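Local coordinates for protein alpha-L-rhamnosidase (Aspergillus terreus, PDB 6GSZ) that probably hydrolyses terminal non-reducing alpha-L-rhamnose residues from alpha-L-rhamnosides, as a calcium-binding glycoside hydrolase, at residues Gly430-Asn436 and Leu798-Lys804; Leu442-Ile446 and Val767-His772; Leu491-Leu495 and Val534-Leu538; Tyr716-Arg720 and Val793-Leu798; Val836-Ala842 and Asp855-His861. All coordinates share one frame; numbering follows the deposited sequence.

Interaction 1: Gly430-Asn436 and Leu798-Lys804; sequences GYFECSN and LQQASTK
Strands 430-434 and 800-804 run antiparallel with axes 4.7 Å apart, and Tyr431 with Lys804 and Glu433 with Ser802 form the hydrogen-bonded pairs, Ser802 N reaching Glu433 O at 2.9 Å and almost straight (173°). Phe432 and Thr803, then Cys434 and Ala801, are the non-hydrogen-bonded pairs and share one face. There Thr803 OG1 lies at the edge of the Phe432 ring, 3.3 Å from CD1. Small Ala801 allows a close approach of the strands, its CB meeting Cys434 CB at 3.7 Å, while Cys434 SG rests against Leu798 CD2 at 3.8 Å. This largely apolar face is covered by helix 768-775, whose Leu771 and Ile775 touch Phe432. The other face carries Tyr431, Glu433, Ser802 and Lys804, polar or amphipathic residues suited to a more open side; Tyr431 CD1 meets the aliphatic CB of Lys804. Past the strand, Ser435 turns OG between its own N and carbonyl carbon (chi1 65°), where it accepts the N-H of Gln799 at 2.9 Å and also bonds a water. Asn436 CB packs on Leu798 CD2, and its side chain N-caps helix 437-453. Strand 430-434 is thus an edge strand added to the antiparallel sheet of the C-terminal beta domain.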
# COMPACT_ATOMS: atom_id res chain seq x y z
N GLY A 430 -0.78 9.21 -9.54
CA GLY A 430 -1.87 10.17 -9.46
C GLY A 430 -1.51 11.43 -8.71
O GLY A 430 -0.86 11.36 -7.65
N TYR A 431 -1.93 12.58 -9.24
CA TYR A 431 -1.54 13.89 -8.76
C TYR A 431 -2.77 14.79 -8.75
O TYR A 431 -3.59 14.72 -9.68
CB TYR A 431 -0.46 14.51 -9.63
CG TYR A 431 0.77 13.66 -9.86
CD1 TYR A 431 0.76 12.63 -10.79
CD2 TYR A 431 1.91 13.84 -9.11
CE1 TYR A 431 1.87 11.84 -11.02
CE2 TYR A 431 3.04 13.05 -9.31
CZ TYR A 431 3.00 12.03 -10.25
OH TYR A 431 4.10 11.26 -10.48
N PHE A 432 -2.81 15.73 -7.81
CA PHE A 432 -3.92 16.66 -7.71
C PHE A 432 -3.46 17.95 -7.03
O PHE A 432 -2.86 17.89 -5.94
CB PHE A 432 -5.09 16.04 -6.94
CG PHE A 432 -6.20 17.02 -6.64
CD1 PHE A 432 -7.23 17.26 -7.55
CD2 PHE A 432 -6.14 17.78 -5.49
CE1 PHE A 432 -8.21 18.20 -7.27
CE2 PHE A 432 -7.13 18.73 -5.23
CZ PHE A 432 -8.17 18.93 -6.10
N GLU A 433 -3.85 19.09 -7.59
CA GLU A 433 -3.74 20.36 -6.88
C GLU A 433 -4.86 21.27 -7.39
O GLU A 433 -5.40 21.06 -8.48
CB GLU A 433 -2.37 21.01 -7.08
CG GLU A 433 -2.00 21.29 -8.50
CD GLU A 433 -0.61 21.90 -8.58
OE1 GLU A 433 -0.42 23.00 -8.04
OE2 GLU A 433 0.27 21.25 -9.10
N CYS A 434 -5.15 22.31 -6.61
CA CYS A 434 -6.17 23.22 -7.02
C CYS A 434 -5.87 24.61 -6.47
O CYS A 434 -4.90 24.81 -5.80
CB CYS A 434 -7.56 22.72 -6.64
SG CYS A 434 -7.90 22.77 -4.86
N SER A 435 -6.74 25.57 -6.79
CA SER A 435 -6.55 26.96 -6.40
C SER A 435 -6.70 27.20 -4.90
O SER A 435 -6.24 28.23 -4.41
CB SER A 435 -7.50 27.86 -7.19
OG SER A 435 -8.87 27.61 -6.87
N ASN A 436 -7.38 26.30 -4.18
CA ASN A 436 -7.57 26.41 -2.75
C ASN A 436 -6.40 25.73 -2.06
O ASN A 436 -6.24 24.51 -2.11
CB ASN A 436 -8.89 25.76 -2.31
CG ASN A 436 -9.21 25.96 -0.85
OD1 ASN A 436 -8.36 25.71 0.01
ND2 ASN A 436 -10.46 26.28 -0.57
N LEU A 798 -13.59 27.34 -6.28
CA LEU A 798 -12.33 27.03 -6.96
C LEU A 798 -12.26 27.81 -8.27
O LEU A 798 -13.27 27.92 -8.99
CB LEU A 798 -12.24 25.54 -7.27
CG LEU A 798 -12.12 24.58 -6.09
CD1 LEU A 798 -11.92 23.15 -6.58
CD2 LEU A 798 -10.99 24.98 -5.19
N GLN A 799 -11.07 28.33 -8.57
CA GLN A 799 -10.80 29.02 -9.81
C GLN A 799 -10.12 28.09 -10.82
O GLN A 799 -10.13 28.36 -11.99
CB GLN A 799 -9.95 30.26 -9.53
CG GLN A 799 -10.65 31.34 -8.71
CD GLN A 799 -10.26 31.37 -7.25
OE1 GLN A 799 -9.08 31.33 -6.89
NE2 GLN A 799 -11.26 31.47 -6.38
N GLN A 800 -9.45 27.03 -10.34
CA GLN A 800 -8.74 26.10 -11.21
C GLN A 800 -8.38 24.82 -10.47
O GLN A 800 -8.31 24.82 -9.23
CB GLN A 800 -7.46 26.67 -11.80
CG GLN A 800 -6.46 27.23 -10.84
CD GLN A 800 -5.24 27.63 -11.65
OE1 GLN A 800 -4.37 26.81 -11.95
NE2 GLN A 800 -5.23 28.86 -12.11
N ALA A 801 -8.17 23.75 -11.24
CA ALA A 801 -7.61 22.52 -10.67
C ALA A 801 -6.90 21.73 -11.75
O ALA A 801 -7.27 21.78 -12.93
CB ALA A 801 -8.69 21.69 -10.03
N SER A 802 -5.86 21.01 -11.33
CA SER A 802 -5.06 20.18 -12.20
C SER A 802 -4.94 18.79 -11.59
O SER A 802 -4.49 18.62 -10.45
CB SER A 802 -3.68 20.77 -12.45
OG SER A 802 -3.78 22.06 -13.04
N THR A 803 -5.28 17.78 -12.38
CA THR A 803 -5.28 16.39 -11.97
C THR A 803 -4.61 15.58 -13.06
O THR A 803 -4.93 15.73 -14.22
CB THR A 803 -6.73 15.92 -11.71
OG1 THR A 803 -7.41 16.87 -10.87
CG2 THR A 803 -6.76 14.52 -11.11
N LYS A 804 -3.74 14.63 -12.69
CA LYS A 804 -3.04 13.78 -13.61
C LYS A 804 -3.14 12.33 -13.11
O LYS A 804 -2.99 12.09 -11.90
CB LYS A 804 -1.55 14.17 -13.70
CG LYS A 804 -1.27 15.61 -14.10
CD LYS A 804 0.21 15.89 -14.31
CE LYS A 804 0.46 17.36 -14.57
NZ LYS A 804 1.90 17.69 -14.63
O HOH W 1 -9.81 28.78 -4.66

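Interaction 2: Leu442-Ile446 and Val767-His772; sequences LHENI and VGSWLH
His443 and His772 meet rim to rim, their planes 71° apart, and one hydrogen bond joins His443 NE2 to His772 NE2 at 2.8 Å; either nitrogen could be the donor. Imidazole suits both places, since its nitrogen can serve as hydrogen-bond donor or acceptor inside a buried interface. His443 CG stands anti to its backbone N (chi1 -170°), which carries the ring out from the side of its helix to the partner. A face of the His772 ring lies over Gly768 O, and Phe483 stacks on this ring. The tightest apolar approach is at Gly768, where Ile446 CD1 comes to 3.8 Å from CA because no side chain intervenes. Beside it Ile446 CD1 touches Val767 CG1 at 4.0 Å. Looser is the pair Ile446 CD1 and Leu771 CD1, 4.5 Å apart, and Leu442 makes a single contact, to Val767; Trp727 of helix 727-732 covers these last two residues. The loose side is therefore protein, not solvent, for every touching residue is buried. With short axes 10.8 Å apart and crossing at -126°, first and last helices of the catalytic domain meet here, consistent with closure of the (alpha/alpha)6 barrel known in this family.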
# COMPACT_ATOMS: atom_id res chain seq x y z
N LEU A 442 -4.64 19.23 1.79
CA LEU A 442 -5.37 17.99 2.13
C LEU A 442 -4.91 16.82 1.25
O LEU A 442 -4.63 15.73 1.76
CB LEU A 442 -6.88 18.20 2.00
CG LEU A 442 -7.73 16.96 2.27
CD1 LEU A 442 -7.51 16.43 3.70
CD2 LEU A 442 -9.20 17.29 1.98
N HIS A 443 -4.81 17.04 -0.06
CA HIS A 443 -4.37 15.98 -0.95
C HIS A 443 -2.93 15.54 -0.61
O HIS A 443 -2.63 14.36 -0.60
CB HIS A 443 -4.55 16.34 -2.43
CG HIS A 443 -4.32 15.14 -3.28
ND1 HIS A 443 -3.06 14.79 -3.77
CD2 HIS A 443 -5.17 14.18 -3.70
CE1 HIS A 443 -3.18 13.66 -4.46
NE2 HIS A 443 -4.48 13.28 -4.44
N GLU A 444 -2.03 16.50 -0.37
CA GLU A 444 -0.66 16.17 0.03
C GLU A 444 -0.69 15.30 1.31
O GLU A 444 0.08 14.31 1.43
CB GLU A 444 0.13 17.46 0.14
CG GLU A 444 1.59 17.23 0.46
CD GLU A 444 2.53 18.42 0.28
OE1 GLU A 444 2.08 19.49 -0.14
OE2 GLU A 444 3.72 18.24 0.56
N ASN A 445 -1.57 15.64 2.24
CA ASN A 445 -1.67 14.91 3.50
C ASN A 445 -2.18 13.48 3.28
O ASN A 445 -1.69 12.55 3.95
CB ASN A 445 -2.58 15.61 4.51
CG ASN A 445 -2.01 16.91 5.02
OD1 ASN A 445 -0.91 17.34 4.63
ND2 ASN A 445 -2.79 17.58 5.87
N ILE A 446 -3.10 13.31 2.33
CA ILE A 446 -3.59 11.98 1.97
C ILE A 446 -2.47 11.15 1.36
O ILE A 446 -2.22 9.96 1.71
CB ILE A 446 -4.78 12.08 1.00
CG1 ILE A 446 -5.96 12.76 1.71
CG2 ILE A 446 -5.16 10.73 0.44
CD1 ILE A 446 -7.11 13.15 0.78
N VAL A 767 -11.70 10.60 1.10
CA VAL A 767 -12.21 11.76 0.35
C VAL A 767 -11.35 12.04 -0.88
O VAL A 767 -11.81 12.71 -1.82
CB VAL A 767 -12.34 13.01 1.24
CG1 VAL A 767 -10.99 13.59 1.61
CG2 VAL A 767 -13.22 14.06 0.58
N GLY A 768 -10.11 11.52 -0.96
CA GLY A 768 -9.23 11.77 -2.08
C GLY A 768 -9.87 11.40 -3.40
O GLY A 768 -9.67 12.09 -4.43
N SER A 769 -10.61 10.30 -3.43
CA SER A 769 -11.26 9.87 -4.69
C SER A 769 -12.24 10.91 -5.21
O SER A 769 -12.45 10.97 -6.42
CB SER A 769 -11.94 8.52 -4.56
OG SER A 769 -12.97 8.53 -3.62
N TRP A 770 -12.86 11.67 -4.31
CA TRP A 770 -13.78 12.73 -4.76
C TRP A 770 -12.97 13.86 -5.39
O TRP A 770 -13.38 14.48 -6.40
CB TRP A 770 -14.66 13.23 -3.61
CG TRP A 770 -15.85 14.02 -4.06
CD1 TRP A 770 -17.06 13.49 -4.39
CD2 TRP A 770 -15.97 15.44 -4.14
NE1 TRP A 770 -17.91 14.49 -4.74
CE2 TRP A 770 -17.27 15.69 -4.64
CE3 TRP A 770 -15.11 16.53 -3.92
CZ2 TRP A 770 -17.74 16.99 -4.85
CZ3 TRP A 770 -15.58 17.80 -4.14
CH2 TRP A 770 -16.88 18.03 -4.59
N LEU A 771 -11.82 14.21 -4.80
CA LEU A 771 -10.93 15.19 -5.41
C LEU A 771 -10.53 14.74 -6.82
O LEU A 771 -10.57 15.51 -7.79
CB LEU A 771 -9.68 15.40 -4.56
CG LEU A 771 -9.89 15.75 -3.09
CD1 LEU A 771 -8.55 15.98 -2.39
CD2 LEU A 771 -10.80 16.88 -2.79
N HIS A 772 -10.21 13.47 -6.97
CA HIS A 772 -9.73 12.95 -8.24
C HIS A 772 -10.86 12.94 -9.27
O HIS A 772 -10.62 13.28 -10.46
CB HIS A 772 -9.15 11.53 -8.10
CG HIS A 772 -8.05 11.38 -7.09
ND1 HIS A 772 -7.89 10.20 -6.40
CD2 HIS A 772 -7.09 12.23 -6.67
CE1 HIS A 772 -6.84 10.35 -5.60
NE2 HIS A 772 -6.32 11.58 -5.74

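Interaction 3: Leu491-Leu495 and Val534-Leu538; sequences LRAWL and VPWQL
Leu491 and Leu495 both hold CG anti to the carbonyl carbon (chi1 near -70°), which brings their CD1 methyls to the facing helix, whereas Leu538 has CG anti to its backbone N (chi1 -158°) and spreads its two methyls over both leucines. Leu538 CD1 meets Leu491 CD1 at 3.8 Å; the other branch, CD2, touches Leu495 CD1 at 4.1 Å. Leu495 CD1 is the hub of the contact, for it also reaches Val534 CG1 at 4.0 Å and Pro535 CG at the same distance. Its second methyl, CD2, lies along the proline ring, near both CG and CD. Pro535 offers a compact, rigid apolar ring to these two methyls; lacking an N-H, it makes no bond to the turn before, and helix 530-542 is kinked there. Branched aliphatic residues, flexible in leucine and stiff in valine, fill the interface without any hydrogen bond across it. Met547 and Gln551 of helix 545-562 lie against its flank, and Arg492, pointing away, forms salt bridges with Glu550 and Glu10. The short axes are 11.3 Å apart and run antiparallel at 156°, an all-apolar helix pairing of the kind that builds the (alpha/alpha)6 barrel of the six-hairpin glycosidases.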
# COMPACT_ATOMS: atom_id res chain seq x y z
N LEU A 491 -1.33 -5.24 -3.71
CA LEU A 491 -2.62 -5.77 -3.25
C LEU A 491 -2.85 -7.19 -3.75
O LEU A 491 -3.52 -7.96 -3.06
CB LEU A 491 -3.75 -4.83 -3.64
CG LEU A 491 -3.76 -3.50 -2.88
CD1 LEU A 491 -4.79 -2.58 -3.49
CD2 LEU A 491 -4.01 -3.70 -1.38
N ARG A 492 -2.23 -7.56 -4.89
CA ARG A 492 -2.33 -8.93 -5.31
C ARG A 492 -1.82 -9.88 -4.21
O ARG A 492 -2.44 -10.93 -3.90
CB ARG A 492 -1.57 -9.17 -6.61
CG ARG A 492 -1.82 -10.54 -7.23
CD ARG A 492 -1.01 -10.80 -8.49
NE ARG A 492 -1.58 -11.96 -9.18
CZ ARG A 492 -1.28 -12.26 -10.45
NH1 ARG A 492 -0.25 -11.65 -11.05
NH2 ARG A 492 -2.04 -13.14 -11.12
N ALA A 493 -0.63 -9.54 -3.69
CA ALA A 493 0.02 -10.35 -2.65
C ALA A 493 -0.84 -10.38 -1.38
O ALA A 493 -1.08 -11.46 -0.78
CB ALA A 493 1.42 -9.82 -2.41
N TRP A 494 -1.30 -9.20 -0.96
CA TRP A 494 -2.10 -9.11 0.26
C TRP A 494 -3.35 -9.98 0.17
O TRP A 494 -3.76 -10.67 1.11
CB TRP A 494 -2.39 -7.65 0.60
CG TRP A 494 -3.10 -7.46 1.89
CD1 TRP A 494 -2.56 -7.59 3.14
CD2 TRP A 494 -4.48 -7.14 2.10
NE1 TRP A 494 -3.52 -7.34 4.09
CE2 TRP A 494 -4.72 -7.09 3.49
CE3 TRP A 494 -5.56 -6.92 1.23
CZ2 TRP A 494 -5.97 -6.82 4.05
CZ3 TRP A 494 -6.80 -6.67 1.78
CH2 TRP A 494 -7.01 -6.63 3.16
N LEU A 495 -4.02 -9.91 -1.00
CA LEU A 495 -5.25 -10.64 -1.19
C LEU A 495 -5.05 -12.16 -1.27
O LEU A 495 -5.97 -12.91 -0.90
CB LEU A 495 -6.02 -10.11 -2.40
CG LEU A 495 -6.69 -8.74 -2.16
CD1 LEU A 495 -7.07 -8.10 -3.48
CD2 LEU A 495 -7.91 -8.89 -1.26
N VAL A 534 -12.28 -5.07 -2.15
CA VAL A 534 -10.92 -4.73 -2.59
C VAL A 534 -10.69 -5.37 -3.98
O VAL A 534 -10.24 -4.67 -4.88
CB VAL A 534 -9.83 -5.02 -1.55
CG1 VAL A 534 -8.46 -4.66 -2.08
CG2 VAL A 534 -10.11 -4.20 -0.31
N PRO A 535 -10.99 -6.66 -4.21
CA PRO A 535 -10.97 -7.22 -5.57
C PRO A 535 -11.82 -6.44 -6.60
O PRO A 535 -11.33 -6.21 -7.73
CB PRO A 535 -11.47 -8.66 -5.38
CG PRO A 535 -10.98 -8.99 -3.99
CD PRO A 535 -11.26 -7.72 -3.22
N TRP A 536 -13.03 -6.05 -6.21
CA TRP A 536 -13.88 -5.35 -7.18
C TRP A 536 -13.18 -4.05 -7.62
O TRP A 536 -13.10 -3.73 -8.81
CB TRP A 536 -15.24 -5.03 -6.54
CG TRP A 536 -16.18 -4.25 -7.42
CD1 TRP A 536 -17.05 -4.73 -8.33
CD2 TRP A 536 -16.34 -2.83 -7.41
NE1 TRP A 536 -17.76 -3.71 -8.89
CE2 TRP A 536 -17.31 -2.52 -8.39
CE3 TRP A 536 -15.68 -1.80 -6.74
CZ2 TRP A 536 -17.66 -1.20 -8.66
CZ3 TRP A 536 -16.02 -0.50 -7.01
CH2 TRP A 536 -17.00 -0.20 -7.96
N GLN A 537 -12.68 -3.28 -6.65
CA GLN A 537 -11.99 -2.03 -6.94
C GLN A 537 -10.69 -2.27 -7.73
O GLN A 537 -10.25 -1.41 -8.54
CB GLN A 537 -11.79 -1.17 -5.70
CG GLN A 537 -11.12 0.16 -5.97
CD GLN A 537 -11.93 1.06 -6.88
OE1 GLN A 537 -13.03 1.44 -6.52
NE2 GLN A 537 -11.34 1.45 -8.01
N LEU A 538 -9.97 -3.34 -7.37
CA LEU A 538 -8.73 -3.61 -8.04
C LEU A 538 -9.00 -3.81 -9.55
O LEU A 538 -8.18 -3.41 -10.37
CB LEU A 538 -8.06 -4.83 -7.39
CG LEU A 538 -6.58 -4.96 -7.58
CD1 LEU A 538 -5.81 -3.78 -6.98
CD2 LEU A 538 -6.13 -6.27 -6.98

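Interaction 4: Tyr716-Arg720 and Val793-Leu798; sequences YSMLR and VPGGDL
Tyr716, near the end of helix 712-719, covers the loop Val793-Leu798, which links two strands of the C-terminal beta domain and closes in a type I' turn from Gly795 to Leu798; the contact thus joins that domain to the helical catalytic domain. Packing comes first. Gly795 and Gly796 lie over one face of the Tyr716 ring, with Gly795 CA 3.7 Å from its centroid in a CH-pi contact and Gly796 N 3.5 Å from CG. Glycine is needed at both, since a CB would collide with the ring, and Gly796 has the positive phi the turn requires. Leu798 CD1 adds an oblique contact to Tyr716 CE1 at 4.0 Å, while Trp770 meets the same ring edge-to-face. Hydrogen bonding follows: at the edge of the ring Tyr716 OH donates to Val793 O at 2.6 Å in the carbonyl plane. Charge pairing lies on the more exposed side. The Arg720 chain bends at chi3 (56°), laying its guanidinium over Gly796 O and bringing both terminal nitrogens to one oxygen of Asp797. The bond from NH1 is weak; Arg720 NH2 to Asp797 OD2 spans 3.1 Å and uses the anti lone pair, with the guanidinium and carboxylate planes 78° apart.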
# COMPACT_ATOMS: atom_id res chain seq x y z
N TYR A 716 -19.04 20.32 -1.65
CA TYR A 716 -18.01 21.36 -1.66
C TYR A 716 -18.08 22.16 -0.35
O TYR A 716 -17.03 22.58 0.20
CB TYR A 716 -18.16 22.28 -2.88
CG TYR A 716 -17.38 21.88 -4.11
CD1 TYR A 716 -15.99 21.86 -4.15
CD2 TYR A 716 -18.04 21.59 -5.29
CE1 TYR A 716 -15.30 21.54 -5.31
CE2 TYR A 716 -17.36 21.29 -6.46
CZ TYR A 716 -15.98 21.28 -6.49
OH TYR A 716 -15.30 21.01 -7.65
N SER A 717 -19.30 22.45 0.12
CA SER A 717 -19.44 23.23 1.36
C SER A 717 -18.90 22.43 2.55
O SER A 717 -18.27 23.01 3.42
CB SER A 717 -20.86 23.67 1.58
OG SER A 717 -21.24 24.59 0.56
N MET A 718 -19.14 21.10 2.57
CA MET A 718 -18.53 20.25 3.60
C MET A 718 -17.00 20.28 3.48
O MET A 718 -16.28 20.41 4.49
CB MET A 718 -18.99 18.80 3.46
CG MET A 718 -20.48 18.62 3.59
SD MET A 718 -20.97 16.89 3.73
CE MET A 718 -20.49 16.59 5.41
N LEU A 719 -16.49 20.15 2.26
CA LEU A 719 -15.04 20.05 2.03
C LEU A 719 -14.32 21.33 2.44
O LEU A 719 -13.18 21.25 2.92
CB LEU A 719 -14.79 19.72 0.56
CG LEU A 719 -13.33 19.51 0.16
CD1 LEU A 719 -12.74 18.32 0.90
CD2 LEU A 719 -13.21 19.31 -1.33
N ARG A 720 -15.00 22.48 2.37
CA ARG A 720 -14.38 23.76 2.71
C ARG A 720 -14.48 24.08 4.21
O ARG A 720 -13.85 25.06 4.64
CB ARG A 720 -15.03 24.88 1.88
CG ARG A 720 -14.75 24.76 0.40
CD ARG A 720 -15.49 25.80 -0.40
NE ARG A 720 -15.21 27.15 0.06
CZ ARG A 720 -15.82 28.23 -0.39
NH1 ARG A 720 -16.97 28.12 -1.03
NH2 ARG A 720 -15.25 29.41 -0.22
N VAL A 793 -16.77 18.74 -12.22
CA VAL A 793 -17.86 19.50 -11.62
C VAL A 793 -17.27 20.63 -10.80
O VAL A 793 -16.88 20.43 -9.65
CB VAL A 793 -18.80 18.61 -10.78
CG1 VAL A 793 -20.00 19.41 -10.28
CG2 VAL A 793 -19.28 17.39 -11.56
N PRO A 794 -17.13 21.85 -11.37
CA PRO A 794 -16.56 22.96 -10.63
C PRO A 794 -17.52 23.39 -9.51
O PRO A 794 -18.71 23.17 -9.59
CB PRO A 794 -16.35 24.09 -11.65
CG PRO A 794 -17.03 23.64 -12.91
CD PRO A 794 -17.54 22.23 -12.72
N GLY A 795 -16.94 24.02 -8.49
CA GLY A 795 -17.68 24.50 -7.37
C GLY A 795 -16.74 24.93 -6.28
O GLY A 795 -15.54 25.03 -6.49
N GLY A 796 -17.31 25.24 -5.13
CA GLY A 796 -16.54 25.56 -3.95
C GLY A 796 -15.67 26.79 -4.11
O GLY A 796 -14.64 26.91 -3.44
N ASP A 797 -16.07 27.73 -4.97
CA ASP A 797 -15.21 28.92 -5.21
C ASP A 797 -13.80 28.55 -5.73
O ASP A 797 -12.89 29.40 -5.70
CB ASP A 797 -15.14 29.81 -3.97
CG ASP A 797 -16.42 30.59 -3.70
OD1 ASP A 797 -17.09 30.94 -4.68
OD2 ASP A 797 -16.73 30.86 -2.51
N LEU A 798 -13.59 27.34 -6.28
CA LEU A 798 -12.33 27.03 -6.96
C LEU A 798 -12.26 27.81 -8.27
O LEU A 798 -13.27 27.92 -8.99
CB LEU A 798 -12.24 25.54 -7.27
CG LEU A 798 -12.12 24.58 -6.09
CD1 LEU A 798 -11.92 23.15 -6.58
CD2 LEU A 798 -10.99 24.98 -5.19

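Interaction 5: Val836-Ala842 and Asp855-His861; sequences VPPNTRA and DVGSGVH
Asp855 and Arg841 open the contact with a salt bridge: Asp855 OD1 lies at the guanidinium edge, 3.1 Å from Arg841 NE, in a bond bent enough to be weak, and the two charged planes stand 88° apart. Arginine suits this spot because its chain, turned back at chi3 (60°), also lays a guanidinium face over the backbone of Val856 and Gly857. Val856 pairs with Ala842 through two backbone bonds, Ala842 N to Val856 O at 2.8 Å and Val856 N to Ala842 O at 2.9 Å, and its CG2 packs on Ala842 CB and Val836 CG2. This hydrogen-bonded pair lies at the open end of the beta hairpin of strands 841-845 and 853-856 in the C-terminal beta domain. At Gly857 the absent side chain lets Arg841 NH1 come within 3.5 Å of CA. Ser858 bridges to Thr840 O through a water held by its N, while its OG turns to Val33 O and Trp36 N, binding the N-terminal domain. Gly859 has backbone angles that need glycine and pairs with Val836, Gly859 N to Val836 O and Val836 N to Gly859 O both 2.9 Å. His861 NE2 reaches back to Gly857 O at 2.7 Å.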
# COMPACT_ATOMS: atom_id res chain seq x y z
N VAL A 836 -5.79 12.63 -23.19
CA VAL A 836 -6.32 11.26 -23.32
C VAL A 836 -5.21 10.43 -23.93
O VAL A 836 -4.70 10.77 -24.99
CB VAL A 836 -7.61 11.23 -24.15
CG1 VAL A 836 -8.14 9.83 -24.43
CG2 VAL A 836 -8.67 12.09 -23.47
N PRO A 837 -4.75 9.34 -23.27
CA PRO A 837 -3.60 8.62 -23.79
C PRO A 837 -3.87 7.77 -25.02
O PRO A 837 -5.02 7.35 -25.29
CB PRO A 837 -3.14 7.77 -22.59
CG PRO A 837 -4.40 7.59 -21.75
CD PRO A 837 -5.25 8.81 -21.99
N PRO A 838 -2.78 7.48 -25.78
CA PRO A 838 -2.87 6.58 -26.91
C PRO A 838 -3.60 5.29 -26.51
O PRO A 838 -3.37 4.73 -25.44
CB PRO A 838 -1.40 6.35 -27.32
CG PRO A 838 -0.69 7.59 -26.83
CD PRO A 838 -1.40 7.95 -25.55
N ASN A 839 -4.39 4.76 -27.44
CA ASN A 839 -5.09 3.48 -27.33
C ASN A 839 -6.30 3.53 -26.40
O ASN A 839 -6.86 2.46 -26.07
CB ASN A 839 -4.13 2.34 -26.94
CG ASN A 839 -4.48 1.04 -27.64
OD1 ASN A 839 -5.14 1.07 -28.70
ND2 ASN A 839 -4.06 -0.09 -27.10
N THR A 840 -6.70 4.74 -25.96
CA THR A 840 -7.89 4.90 -25.13
C THR A 840 -8.87 5.87 -25.81
O THR A 840 -8.49 6.61 -26.73
CB THR A 840 -7.55 5.39 -23.71
OG1 THR A 840 -7.17 6.78 -23.72
CG2 THR A 840 -6.47 4.54 -23.07
N ARG A 841 -10.07 5.93 -25.23
CA ARG A 841 -11.08 6.91 -25.62
C ARG A 841 -11.72 7.44 -24.35
O ARG A 841 -11.66 6.78 -23.28
CB ARG A 841 -12.14 6.37 -26.58
CG ARG A 841 -11.60 5.90 -27.92
CD ARG A 841 -12.66 5.56 -28.92
NE ARG A 841 -13.54 6.70 -29.25
CZ ARG A 841 -13.22 7.68 -30.11
NH1 ARG A 841 -12.06 7.68 -30.76
NH2 ARG A 841 -14.09 8.64 -30.37
N ALA A 842 -12.28 8.64 -24.43
CA ALA A 842 -12.93 9.24 -23.29
C ALA A 842 -14.29 9.82 -23.68
O ALA A 842 -14.57 10.11 -24.85
CB ALA A 842 -12.05 10.32 -22.71
N ASP A 855 -17.57 12.23 -27.29
CA ASP A 855 -16.67 11.05 -27.37
C ASP A 855 -15.39 11.55 -28.04
O ASP A 855 -15.45 12.17 -29.12
CB ASP A 855 -17.34 9.93 -28.18
CG ASP A 855 -16.57 8.63 -28.42
OD1 ASP A 855 -15.60 8.36 -27.67
OD2 ASP A 855 -16.95 7.84 -29.38
N VAL A 856 -14.23 11.24 -27.47
CA VAL A 856 -12.97 11.62 -28.05
C VAL A 856 -12.00 10.45 -27.99
O VAL A 856 -12.09 9.63 -27.07
CB VAL A 856 -12.34 12.83 -27.33
CG1 VAL A 856 -13.17 14.06 -27.44
CG2 VAL A 856 -12.02 12.58 -25.87
N GLY A 857 -11.01 10.48 -28.91
CA GLY A 857 -9.87 9.60 -28.87
C GLY A 857 -8.66 10.29 -28.26
O GLY A 857 -8.77 11.32 -27.58
N SER A 858 -7.50 9.66 -28.45
CA SER A 858 -6.28 10.14 -27.79
C SER A 858 -5.91 11.55 -28.25
O SER A 858 -6.33 12.02 -29.35
CB SER A 858 -5.10 9.21 -28.03
OG SER A 858 -4.68 9.22 -29.40
N GLY A 859 -5.14 12.24 -27.42
CA GLY A 859 -4.56 13.53 -27.74
C GLY A 859 -4.88 14.56 -26.67
O GLY A 859 -5.32 14.21 -25.58
N VAL A 860 -4.63 15.82 -27.00
CA VAL A 860 -4.86 16.92 -26.09
C VAL A 860 -6.03 17.70 -26.65
O VAL A 860 -5.98 18.18 -27.80
CB VAL A 860 -3.61 17.81 -25.93
CG1 VAL A 860 -3.88 19.00 -25.01
CG2 VAL A 860 -2.42 17.02 -25.42
N HIS A 861 -7.12 17.76 -25.87
CA HIS A 861 -8.35 18.37 -26.27
C HIS A 861 -8.62 19.62 -25.43
O HIS A 861 -8.53 19.55 -24.22
CB HIS A 861 -9.52 17.38 -26.15
CG HIS A 861 -9.29 16.09 -26.87
ND1 HIS A 861 -9.56 15.94 -28.21
CD2 HIS A 861 -8.78 14.92 -26.43
CE1 HIS A 861 -9.24 14.71 -28.57
NE2 HIS A 861 -8.76 14.06 -27.50
O HOH W 2 -7.61 6.86 -29.26

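Overall arrangement
Interactions 2 and 3 are wholly buried inside the helical catalytic domain, but interaction 2 adds a histidine pair to its aliphatic contacts whereas interaction 3 is entirely apolar. Interactions 1 and 4 are partly buried and join that domain to the C-terminal beta domain, sharing Leu798; one uses strand pairing, the other a tyrosine over glycines and a salt bridge on the exposed side. Interaction 2 touches both: Phe432 packs on His443, and Leu719 on Leu771. Interaction 5, about 20 Å from interaction 1 between centres, is mostly buried, reaches the far edge of the same five-stranded sheet and a neighbouring four-stranded one, and combines backbone bonds, glycines and a salt bridge. Interactions 3 and 5 touch none of the others.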